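Local coordinates for glutathione peroxidase-like protein (Trypanosoma brucei, PDB 3DWV) that probably reduces hydroperoxides as a peroxidase of the glutathione peroxidase family, with tryparedoxin as its likely source of electrons, at residues S24-F29 with L49-V54; K37-V42 with T81-P86; A68-N73 with A169-I174; P128-M133 with T151-D156. The protein carries 1 engineered substitution. One frame throughout, in Å; residues are numbered along the deposited sequence. Where two conformers were deposited one is given.

Interaction 1. Residues S24-F29 with L49-V54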
# COMPACT_ATOMS: atom_id res chain seq x y z
N SER A 24 3.89 -6.47 -16.25
CA SER A 24 4.77 -5.36 -16.54
C SER A 24 4.30 -4.06 -15.88
O SER A 24 4.96 -3.03 -16.00
CB SER A 24 4.87 -5.13 -18.06
OG SER A 24 3.62 -4.68 -18.57
N SER A 25 3.14 -4.14 -15.21
CA SER A 25 2.66 -2.99 -14.44
C SER A 25 1.60 -3.43 -13.43
O SER A 25 1.08 -4.54 -13.58
CB SER A 25 2.10 -1.87 -15.30
OG SER A 25 0.75 -2.03 -15.65
N ILE A 26 1.26 -2.54 -12.49
CA ILE A 26 0.18 -2.95 -11.55
C ILE A 26 -1.15 -3.14 -12.24
O ILE A 26 -2.09 -3.77 -11.73
CB ILE A 26 0.02 -1.87 -10.46
CG1 ILE A 26 -0.42 -0.50 -11.01
CG2 ILE A 26 1.28 -1.76 -9.62
CD1 ILE A 26 -0.85 0.46 -9.93
N PHE A 27 -1.32 -2.56 -13.41
CA PHE A 27 -2.64 -2.52 -14.08
C PHE A 27 -2.98 -3.88 -14.66
O PHE A 27 -4.05 -4.05 -15.26
CB PHE A 27 -2.68 -1.42 -15.16
CG PHE A 27 -2.40 -0.05 -14.54
CD1 PHE A 27 -3.24 0.48 -13.59
CD2 PHE A 27 -1.29 0.68 -14.94
CE1 PHE A 27 -2.99 1.72 -13.02
CE2 PHE A 27 -1.03 1.92 -14.39
CZ PHE A 27 -1.88 2.43 -13.44
N ASP A 28 -2.05 -4.83 -14.54
CA ASP A 28 -2.30 -6.20 -14.96
C ASP A 28 -3.07 -7.00 -13.89
O ASP A 28 -3.30 -8.19 -14.14
CB ASP A 28 -0.98 -6.93 -15.30
CG ASP A 28 -0.31 -6.49 -16.58
OD1 ASP A 28 -1.01 -6.24 -17.59
OD2 ASP A 28 0.94 -6.43 -16.61
N PHE A 29 -3.42 -6.38 -12.76
CA PHE A 29 -3.92 -7.09 -11.59
C PHE A 29 -5.33 -6.68 -11.22
O PHE A 29 -5.71 -5.52 -11.45
CB PHE A 29 -2.95 -6.89 -10.39
CG PHE A 29 -1.56 -7.42 -10.71
CD1 PHE A 29 -1.26 -8.75 -10.44
CD2 PHE A 29 -0.56 -6.64 -11.29
CE1 PHE A 29 -0.03 -9.30 -10.74
CE2 PHE A 29 0.69 -7.16 -11.61
CZ PHE A 29 0.96 -8.52 -11.35
N LEU A 49 1.41 7.09 -8.11
CA LEU A 49 0.54 6.82 -6.99
C LEU A 49 1.36 6.10 -5.92
O LEU A 49 2.46 5.60 -6.19
CB LEU A 49 -0.71 6.05 -7.38
CG LEU A 49 -0.60 4.65 -7.99
CD1 LEU A 49 -1.87 3.86 -7.67
CD2 LEU A 49 -0.37 4.65 -9.50
N LEU A 50 0.83 6.06 -4.70
CA LEU A 50 1.44 5.36 -3.59
C LEU A 50 0.46 4.28 -3.10
O LEU A 50 -0.69 4.69 -2.88
CB LEU A 50 1.66 6.28 -2.40
CG LEU A 50 3.03 6.84 -2.10
CD1 LEU A 50 2.94 7.65 -0.81
CD2 LEU A 50 4.11 5.77 -2.03
N ILE A 51 0.95 3.05 -2.95
CA ILE A 51 0.07 1.98 -2.48
C ILE A 51 0.55 1.47 -1.14
O ILE A 51 1.65 0.91 -1.01
CB ILE A 51 -0.05 0.82 -3.48
CG1 ILE A 51 -0.51 1.33 -4.86
CG2 ILE A 51 -0.96 -0.27 -2.92
CD1 ILE A 51 -0.56 0.19 -5.90
N TYR A 52 -0.32 1.72 -0.15
CA TYR A 52 -0.08 1.24 1.19
C TYR A 52 -0.87 0.00 1.62
O TYR A 52 -2.03 -0.10 1.19
CB TYR A 52 -0.52 2.34 2.16
CG TYR A 52 0.33 3.58 2.28
CD1 TYR A 52 0.20 4.65 1.42
CD2 TYR A 52 1.27 3.67 3.31
CE1 TYR A 52 0.99 5.79 1.57
CE2 TYR A 52 2.04 4.81 3.46
CZ TYR A 52 1.91 5.86 2.60
OH TYR A 52 2.69 6.99 2.75
N ASN A 53 -0.28 -0.87 2.42
CA ASN A 53 -1.07 -1.86 3.17
C ASN A 53 -1.44 -1.29 4.54
O ASN A 53 -0.61 -0.60 5.13
CB ASN A 53 -0.34 -3.21 3.32
CG ASN A 53 0.99 -3.08 4.07
OD1 ASN A 53 1.94 -2.56 3.48
ND2 ASN A 53 1.11 -3.53 5.31
N VAL A 54 -2.66 -1.55 5.01
CA VAL A 54 -3.09 -0.92 6.28
C VAL A 54 -3.72 -2.01 7.11
O VAL A 54 -3.80 -3.20 6.72
CB VAL A 54 -4.03 0.28 6.01
CG1 VAL A 54 -3.37 1.31 5.06
CG2 VAL A 54 -5.34 -0.19 5.37

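Interaction 2. Residues K37-V42 with T81-P86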
# COMPACT_ATOMS: atom_id res chain seq x y z
N LYS A 37 -16.66 -4.37 -5.25
CA LYS A 37 -16.96 -4.26 -6.68
C LYS A 37 -15.69 -4.08 -7.47
O LYS A 37 -14.66 -3.68 -6.89
CB LYS A 37 -17.90 -3.10 -6.94
CG LYS A 37 -19.24 -3.25 -6.22
CD LYS A 37 -19.89 -1.87 -6.21
CE LYS A 37 -18.82 -0.77 -6.19
NZ LYS A 37 -18.97 0.19 -5.06
N PRO A 38 -15.68 -4.36 -8.75
CA PRO A 38 -14.42 -4.20 -9.48
C PRO A 38 -13.98 -2.74 -9.43
O PRO A 38 -14.86 -1.87 -9.63
CB PRO A 38 -14.75 -4.62 -10.90
CG PRO A 38 -15.98 -5.48 -10.71
CD PRO A 38 -16.78 -4.78 -9.63
N TYR A 39 -12.70 -2.57 -9.16
CA TYR A 39 -12.22 -1.18 -9.07
C TYR A 39 -11.40 -0.82 -10.31
O TYR A 39 -10.48 -1.55 -10.67
CB TYR A 39 -11.41 -0.99 -7.78
CG TYR A 39 -10.85 0.39 -7.59
CD1 TYR A 39 -11.64 1.42 -7.07
CD2 TYR A 39 -9.52 0.68 -7.89
CE1 TYR A 39 -11.12 2.69 -6.89
CE2 TYR A 39 -9.02 1.95 -7.71
CZ TYR A 39 -9.80 2.95 -7.21
OH TYR A 39 -9.28 4.22 -7.03
N ASN A 40 -11.76 0.29 -10.96
CA ASN A 40 -11.03 0.83 -12.10
C ASN A 40 -9.67 1.40 -11.68
O ASN A 40 -9.51 2.59 -11.44
CB ASN A 40 -11.85 1.92 -12.81
CG ASN A 40 -11.34 2.26 -14.20
OD1 ASN A 40 -11.91 3.08 -14.93
ND2 ASN A 40 -10.25 1.62 -14.61
N LEU A 41 -8.70 0.50 -11.61
CA LEU A 41 -7.34 0.83 -11.23
C LEU A 41 -6.67 1.58 -12.38
O LEU A 41 -5.86 2.49 -12.25
CB LEU A 41 -6.57 -0.45 -10.92
CG LEU A 41 -5.19 -0.36 -10.29
CD1 LEU A 41 -5.32 0.15 -8.86
CD2 LEU A 41 -4.49 -1.70 -10.28
N VAL A 42 -7.00 1.19 -13.62
CA VAL A 42 -6.30 1.86 -14.72
C VAL A 42 -6.66 3.33 -14.81
O VAL A 42 -5.96 4.13 -15.51
CB VAL A 42 -6.61 1.12 -16.03
CG1 VAL A 42 -7.96 1.60 -16.55
CG2 VAL A 42 -5.52 1.33 -17.08
N THR A 81 -2.55 9.70 -6.52
CA THR A 81 -3.52 9.16 -5.52
C THR A 81 -2.76 8.25 -4.57
O THR A 81 -1.62 7.84 -4.85
CB THR A 81 -4.76 8.50 -6.13
OG1 THR A 81 -5.80 8.31 -5.11
CG2 THR A 81 -4.43 7.13 -6.70
N VAL A 82 -3.39 7.99 -3.43
CA VAL A 82 -2.92 6.99 -2.48
C VAL A 82 -3.99 5.90 -2.44
O VAL A 82 -5.18 6.29 -2.31
CB VAL A 82 -2.73 7.64 -1.10
CG1 VAL A 82 -2.52 6.57 -0.04
CG2 VAL A 82 -1.58 8.65 -1.19
N LEU A 83 -3.63 4.63 -2.54
CA LEU A 83 -4.60 3.56 -2.39
C LEU A 83 -4.24 2.71 -1.18
O LEU A 83 -3.03 2.40 -1.04
CB LEU A 83 -4.59 2.62 -3.60
CG LEU A 83 -4.90 3.27 -4.95
CD1 LEU A 83 -4.89 2.21 -6.04
CD2 LEU A 83 -6.29 3.91 -4.96
N ALA A 84 -5.22 2.29 -0.37
CA ALA A 84 -4.92 1.50 0.82
C ALA A 84 -5.52 0.09 0.71
O ALA A 84 -6.71 -0.01 0.51
CB ALA A 84 -5.42 2.17 2.10
N PHE A 85 -4.68 -0.93 0.89
CA PHE A 85 -5.16 -2.30 0.96
C PHE A 85 -5.13 -2.80 2.40
O PHE A 85 -4.01 -2.97 2.93
CB PHE A 85 -4.28 -3.25 0.12
CG PHE A 85 -4.54 -3.12 -1.37
CD1 PHE A 85 -3.88 -2.15 -2.09
CD2 PHE A 85 -5.42 -3.96 -2.04
CE1 PHE A 85 -4.05 -2.03 -3.46
CE2 PHE A 85 -5.62 -3.85 -3.40
CZ PHE A 85 -4.94 -2.88 -4.11
N PRO A 86 -6.26 -2.96 3.07
CA PRO A 86 -6.20 -3.51 4.44
C PRO A 86 -5.94 -5.01 4.44
O PRO A 86 -6.48 -5.72 3.57
CB PRO A 86 -7.59 -3.20 5.00
CG PRO A 86 -8.18 -2.22 4.04
CD PRO A 86 -7.64 -2.60 2.68

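Interaction 3. Residues A68-N73 with A169-I174. Unlike the reference sequence in segment 68-73: T70 (reference Ala).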
# COMPACT_ATOMS: atom_id res chain seq x y z
N ALA A 68 0.90 9.34 4.61
CA ALA A 68 -0.01 9.06 3.46
C ALA A 68 -1.02 10.18 3.30
O ALA A 68 -1.31 10.58 2.18
CB ALA A 68 -0.78 7.75 3.63
N THR A 69 -1.60 10.71 4.37
CA THR A 69 -2.68 11.68 4.22
C THR A 69 -2.14 13.02 3.73
O THR A 69 -2.71 13.69 2.85
CB THR A 69 -3.39 11.84 5.57
OG1 THR A 69 -4.03 10.57 5.93
CG2 THR A 69 -4.46 12.92 5.52
N THR A 70 -1.01 13.39 4.35
CA THR A 70 -0.33 14.60 3.91
C THR A 70 -0.01 14.56 2.42
O THR A 70 -0.28 15.55 1.72
CB THR A 70 1.00 14.79 4.66
OG1 THR A 70 0.67 14.95 6.06
CG2 THR A 70 1.69 16.06 4.15
N LEU A 71 0.56 13.44 1.93
CA LEU A 71 0.94 13.41 0.51
C LEU A 71 -0.30 13.40 -0.37
O LEU A 71 -0.35 14.11 -1.39
CB LEU A 71 1.78 12.18 0.17
CG LEU A 71 3.18 12.14 0.78
CD1 LEU A 71 3.80 10.74 0.75
CD2 LEU A 71 4.06 13.14 0.07
N TYR A 72 -1.28 12.60 -0.02
CA TYR A 72 -2.55 12.58 -0.73
C TYR A 72 -3.14 13.97 -0.92
O TYR A 72 -3.50 14.42 -2.02
CB TYR A 72 -3.53 11.69 0.06
CG TYR A 72 -4.85 11.57 -0.65
CD1 TYR A 72 -4.95 10.93 -1.88
CD2 TYR A 72 -5.99 12.10 -0.07
CE1 TYR A 72 -6.16 10.80 -2.55
CE2 TYR A 72 -7.21 11.98 -0.73
CZ TYR A 72 -7.29 11.35 -1.95
OH TYR A 72 -8.52 11.27 -2.55
N ASN A 73 -3.28 14.72 0.19
CA ASN A 73 -3.94 16.03 0.12
C ASN A 73 -3.07 17.05 -0.58
O ASN A 73 -3.57 17.94 -1.29
CB ASN A 73 -4.31 16.51 1.53
CG ASN A 73 -5.50 15.75 2.13
OD1 ASN A 73 -6.40 15.33 1.38
ND2 ASN A 73 -5.45 15.60 3.45
N ALA A 169 8.94 6.34 6.89
CA ALA A 169 9.51 7.21 5.85
C ALA A 169 8.90 8.61 5.92
O ALA A 169 7.70 8.78 6.05
CB ALA A 169 9.28 6.64 4.44
N SER A 170 9.79 9.62 5.82
CA SER A 170 9.26 10.96 6.00
C SER A 170 8.61 11.45 4.72
O SER A 170 8.86 10.88 3.66
CB SER A 170 10.38 11.93 6.39
OG SER A 170 11.49 11.75 5.55
N VAL A 171 7.80 12.50 4.87
CA VAL A 171 7.24 13.13 3.64
C VAL A 171 8.36 13.58 2.71
O VAL A 171 8.34 13.44 1.46
CB VAL A 171 6.33 14.25 4.15
CG1 VAL A 171 5.97 15.29 3.09
CG2 VAL A 171 5.03 13.67 4.76
N LYS A 172 9.44 14.14 3.27
CA LYS A 172 10.56 14.61 2.44
C LYS A 172 11.29 13.51 1.69
O LYS A 172 11.74 13.62 0.54
CB LYS A 172 11.54 15.38 3.34
CG LYS A 172 12.60 16.14 2.58
CD LYS A 172 12.03 17.14 1.59
CE LYS A 172 12.73 18.48 1.63
NZ LYS A 172 12.74 19.14 0.29
N ASP A 173 11.44 12.34 2.31
CA ASP A 173 12.07 11.19 1.66
C ASP A 173 11.22 10.71 0.49
O ASP A 173 11.70 10.29 -0.53
CB ASP A 173 12.24 10.04 2.65
CG ASP A 173 13.44 10.25 3.56
OD1 ASP A 173 14.30 11.12 3.28
OD2 ASP A 173 13.52 9.51 4.57
N ILE A 174 9.92 10.77 0.66
CA ILE A 174 9.05 10.23 -0.40
C ILE A 174 8.98 11.27 -1.50
O ILE A 174 9.06 10.95 -2.68
CB ILE A 174 7.70 9.80 0.20
CG1 ILE A 174 7.80 8.63 1.18
CG2 ILE A 174 6.72 9.43 -0.90
CD1 ILE A 174 6.51 7.98 1.65

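Interaction 4. Residues P128-M133 with T151-D156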
# COMPACT_ATOMS: atom_id res chain seq x y z
N PRO A 128 -1.88 -11.46 -5.90
CA PRO A 128 -0.83 -11.35 -6.92
C PRO A 128 -0.30 -9.95 -7.13
O PRO A 128 0.90 -9.87 -7.47
CB PRO A 128 -1.50 -11.90 -8.20
CG PRO A 128 -2.56 -12.84 -7.69
CD PRO A 128 -3.07 -12.17 -6.41
N LEU A 129 -1.07 -8.89 -6.92
CA LEU A 129 -0.51 -7.55 -7.11
C LEU A 129 0.60 -7.36 -6.09
O LEU A 129 1.62 -6.73 -6.43
CB LEU A 129 -1.59 -6.47 -6.99
CG LEU A 129 -1.17 -5.03 -6.69
CD1 LEU A 129 -0.78 -4.26 -7.95
CD2 LEU A 129 -2.31 -4.29 -5.99
N TYR A 130 0.42 -7.87 -4.87
CA TYR A 130 1.44 -7.75 -3.83
C TYR A 130 2.65 -8.62 -4.19
O TYR A 130 3.82 -8.25 -4.04
CB TYR A 130 0.84 -8.04 -2.42
CG TYR A 130 0.52 -6.68 -1.82
CD1 TYR A 130 -0.66 -6.03 -2.11
CD2 TYR A 130 1.44 -6.06 -0.99
CE1 TYR A 130 -0.94 -4.79 -1.59
CE2 TYR A 130 1.15 -4.80 -0.48
CZ TYR A 130 -0.04 -4.16 -0.77
OH TYR A 130 -0.34 -2.91 -0.26
N GLU A 131 2.41 -9.83 -4.68
CA GLU A 131 3.53 -10.69 -5.11
C GLU A 131 4.33 -9.97 -6.17
O GLU A 131 5.58 -10.01 -6.11
CB GLU A 131 2.99 -12.05 -5.57
CG GLU A 131 2.42 -12.69 -4.26
CD GLU A 131 3.52 -13.03 -3.28
OE1 GLU A 131 3.96 -14.21 -3.45
OE2 GLU A 131 4.02 -12.32 -2.35
N TYR A 132 3.61 -9.31 -7.07
CA TYR A 132 4.38 -8.52 -8.07
C TYR A 132 5.14 -7.35 -7.48
O TYR A 132 6.32 -7.15 -7.82
CB TYR A 132 3.36 -8.06 -9.13
CG TYR A 132 3.92 -7.02 -10.10
CD1 TYR A 132 4.89 -7.34 -11.05
CD2 TYR A 132 3.45 -5.71 -10.04
CE1 TYR A 132 5.38 -6.36 -11.93
CE2 TYR A 132 3.92 -4.74 -10.89
CZ TYR A 132 4.88 -5.07 -11.82
OH TYR A 132 5.32 -4.06 -12.64
N MET A 133 4.52 -6.49 -6.65
CA MET A 133 5.23 -5.32 -6.14
C MET A 133 6.38 -5.75 -5.23
O MET A 133 7.47 -5.17 -5.28
CB MET A 133 4.24 -4.42 -5.35
CG MET A 133 3.21 -3.77 -6.24
SD MET A 133 2.20 -2.53 -5.38
CE MET A 133 1.53 -3.40 -3.96
N THR A 151 3.54 -0.00 5.19
CA THR A 151 4.55 -0.06 4.13
C THR A 151 3.92 0.45 2.85
O THR A 151 2.70 0.31 2.66
CB THR A 151 5.08 -1.48 3.93
OG1 THR A 151 5.84 -1.80 5.10
CG2 THR A 151 6.01 -1.66 2.73
N SER A 152 4.72 1.11 1.98
CA SER A 152 4.15 1.57 0.70
C SER A 152 5.10 1.27 -0.46
O SER A 152 6.31 1.07 -0.28
CB SER A 152 3.83 3.07 0.70
OG SER A 152 4.93 3.89 1.01
N PHE A 153 4.44 1.29 -1.64
CA PHE A 153 5.13 1.22 -2.89
C PHE A 153 4.79 2.47 -3.71
O PHE A 153 3.63 2.79 -3.90
CB PHE A 153 4.77 -0.01 -3.72
CG PHE A 153 5.16 -1.31 -2.99
CD1 PHE A 153 4.30 -1.88 -2.05
CD2 PHE A 153 6.39 -1.88 -3.31
CE1 PHE A 153 4.72 -3.05 -1.44
CE2 PHE A 153 6.80 -3.04 -2.67
CZ PHE A 153 5.96 -3.59 -1.71
N LEU A 154 5.84 3.15 -4.18
CA LEU A 154 5.66 4.24 -5.14
C LEU A 154 5.65 3.68 -6.57
O LEU A 154 6.55 2.93 -6.96
CB LEU A 154 6.78 5.25 -5.00
CG LEU A 154 6.67 6.52 -5.81
CD1 LEU A 154 5.46 7.39 -5.50
CD2 LEU A 154 7.94 7.35 -5.55
N ILE A 155 4.60 4.04 -7.29
CA ILE A 155 4.32 3.55 -8.63
C ILE A 155 4.51 4.69 -9.64
O ILE A 155 4.00 5.82 -9.39
CB ILE A 155 2.87 3.06 -8.68
CG1 ILE A 155 2.49 2.13 -7.50
CG2 ILE A 155 2.59 2.45 -10.05
CD1 ILE A 155 3.37 0.91 -7.34
N ASP A 156 5.19 4.47 -10.75
CA ASP A 156 5.40 5.57 -11.72
C ASP A 156 4.20 5.75 -12.65
O ASP A 156 3.17 5.09 -12.49
CB ASP A 156 6.74 5.38 -12.42
CG ASP A 156 6.80 4.28 -13.45
OD1 ASP A 156 5.74 3.73 -13.80
OD2 ASP A 156 7.90 3.89 -13.95
O HOH W 1 1.99 -1.70 0.55

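Interaction 1. Residues S24-F29 with L49-V54
I26 meets I51 and L49 through its terminal methyl. CB is turned toward strand 49-54, and from it the side chain divides into two branches. CG1 lies between the backbone N and the carbonyl carbon (chi1 63°), and this places it over the centre of the F27 ring, 3.8 Å above the ring plane. CG2, beside the backbone N, packs on L129 of helix 128-136, while I155 of strand 152-155 is touched by both branches. The extended end of the chain (chi2 168°) carries CD1 onward to the strand, where I26 CD1 and I51 CD1 meet tip to tip at 4.0 Å. L49 adds a second methyl, with I26 CD1 to L49 CD1 at 4.2 Å. The CA atoms of I26 and I51 stand 10.3 Å apart, so the two backbones are bridged by side chains, with no hydrogen bond between the segments.

The short 3-10 segment 26-28 has its own polar bracing. S25 OG accepts from F27 N at 3.1 Å, an ST turn, and D28 OD2 takes the amide of S24 N at 3.0 Å, nearly along the C-O axis of the carboxylate. I26 is further tied by its backbone to G159.

L49 and I51 are buried in a strand bonded to 81-86 on one flank and to 152-155 on the other. An isoleucine from a preceding loop thus packs on an inner strand of the thioredoxin fold, the one that leads on to C58, the predicted active-site cysteine.

Interaction 2. Residues K37-V42 with T81-P86
This is a buried apolar contact in which L83, on an edge strand of the sheet, is met by Y39 and L41 of the loop that precedes strand 49-54. The first torsion of L83 (chi1 -60°) directs CG toward the loop, and CD1 and CD2 then meet different partners. L41 CD1 comes to 3.5 Å from L83 CD1, a close methyl-to-methyl approach. On the other branch, L83 CD2 lies 3.6 Å from Y39 OH, while Y39 CZ is farther off at 4.3 Å, so the phenol reaches the leucine with its outer end.

Y39 gets there because its ring extends opposite the backbone N (chi1 179°) and CB points at the strand. The phenol oxygen is not left to the methyl alone, since Y39 OH is hydrogen-bonded to H44 NE2, which fixes the polar end while the ring packs; Y39 also touches M116. Between the two contacting residues, N40 is the centre of an inverse gamma turn, marked by a weak bond from L41 N to Y39 O at 2.9 Å. The turn at N40 is consistent with both flanking residues reaching one leucine, although the CA atoms of L41 and L83 remain 9.6 Å apart.

Strand 81-86 pairs in parallel with 49-54, where F85 touches I51, and V82 is covered instead by Y72 of helix 64-75.

Interaction 3. Residues A68-N73 with A169-I174
S170 OG, just ahead of the V171 and I174 that meet L71, accepts a hydrogen bond from D173 N at 3.3 Å, with an N-H...O angle of 151°. This is an N-cap: S170 precedes helix 171-181 and its hydroxyl takes up an amide of the first turn. I174 N also bonds to S170 O at 3.2 Å, so both the hydroxyl and the carbonyl of S170 bond to amides of the first turn.

Across the contact everything is apolar. L71 reaches out with its two methyls separated between two partners. Its CD1 settles against I174, 3.6 Å from I174 CG2 and 4.0 Å from I174 CD1, so one methyl lies against both branches of the isoleucine. Its CD2 looks to V171 CG1 at 4.2 Å, the two side chains running past each other in opposite senses. In V171, CG1 is opposite the backbone N (chi1 163°), and the second methyl, CG2, is thereby left for T70: the two side chains cross at about a right angle, V171 CG2 lying 4.2 Å from T70 CG2.

T70, an engineered position, touches V171 with carbon atoms, while its OG1 is hydrogen-bonded to E66 O in its own helix. Beyond the pair, L71 also touches L50 and I174 touches Y52, both of strand 49-54, which lies beneath the two helices.

The register is close, with the CA atoms of L71 and V171 7.0 Å apart. Between these segments the contact is apolar; the nearby polar link is a weak hydrogen bond from T67 OG1 to A169 O.

Interaction 4. Residues P128-M133 with T151-D156
M133 lies over one face of the F153 ring, with CB, SD and CE all on that side. M133 CB is 3.8 Å from the F153 ring centroid and only 6° off the ring normal, a CH-pi contact. M133 SD passes the same ring obliquely, as a Met-aromatic contact, and comes to 4.1 Å from I155 CD1. A bend at the end of the chain (chi3 -54°) then brings the methyl back between two rings: M133 CE is 3.7 Å from F153 CD1 and also 3.5 Å above the plane of the Y130 ring, over its centre. The two aromatics meet obliquely, with Y130 CE2 to F153 CE1 at 4.1 Å. The closest approach is M133 O, a backbone carbonyl meeting ring carbon F153 CE2 at 3.4 Å.

A water then joins the segments, 2.7 Å from Y130 OH and donating to T151 O at 3.0 Å.

The axes of helix 128-133 and strand 152-155 run at 77° to each other, so the helix passes crosswise over the sheet. F153 pairs by its backbone with I51 of strand 49-54, Y130 packs on N53 of that strand, and F153 also touches R164 of strand 161-165.

Interactions 1, 2 and 4 share the face of the mixed sheet that carries L49, I51, L83 and F153. The centres of interactions 1 and 4 lie about 5 Å apart and those of 1 and 2 about 8 Å, with strand 49-54 between 81-86 and 152-155. Interaction 3 is about 17 Å from the centre of interaction 1, on the opposite face, where L50 and Y52 meet helices 64-75 and 171-181. Along the chain, interactions 1 and 2 alternate, as do 2 and 3, while interaction 4 falls between the two halves of interaction 3. Together they clothe both faces of the sheet, as in an alpha/beta/alpha sandwich of the thioredoxin type.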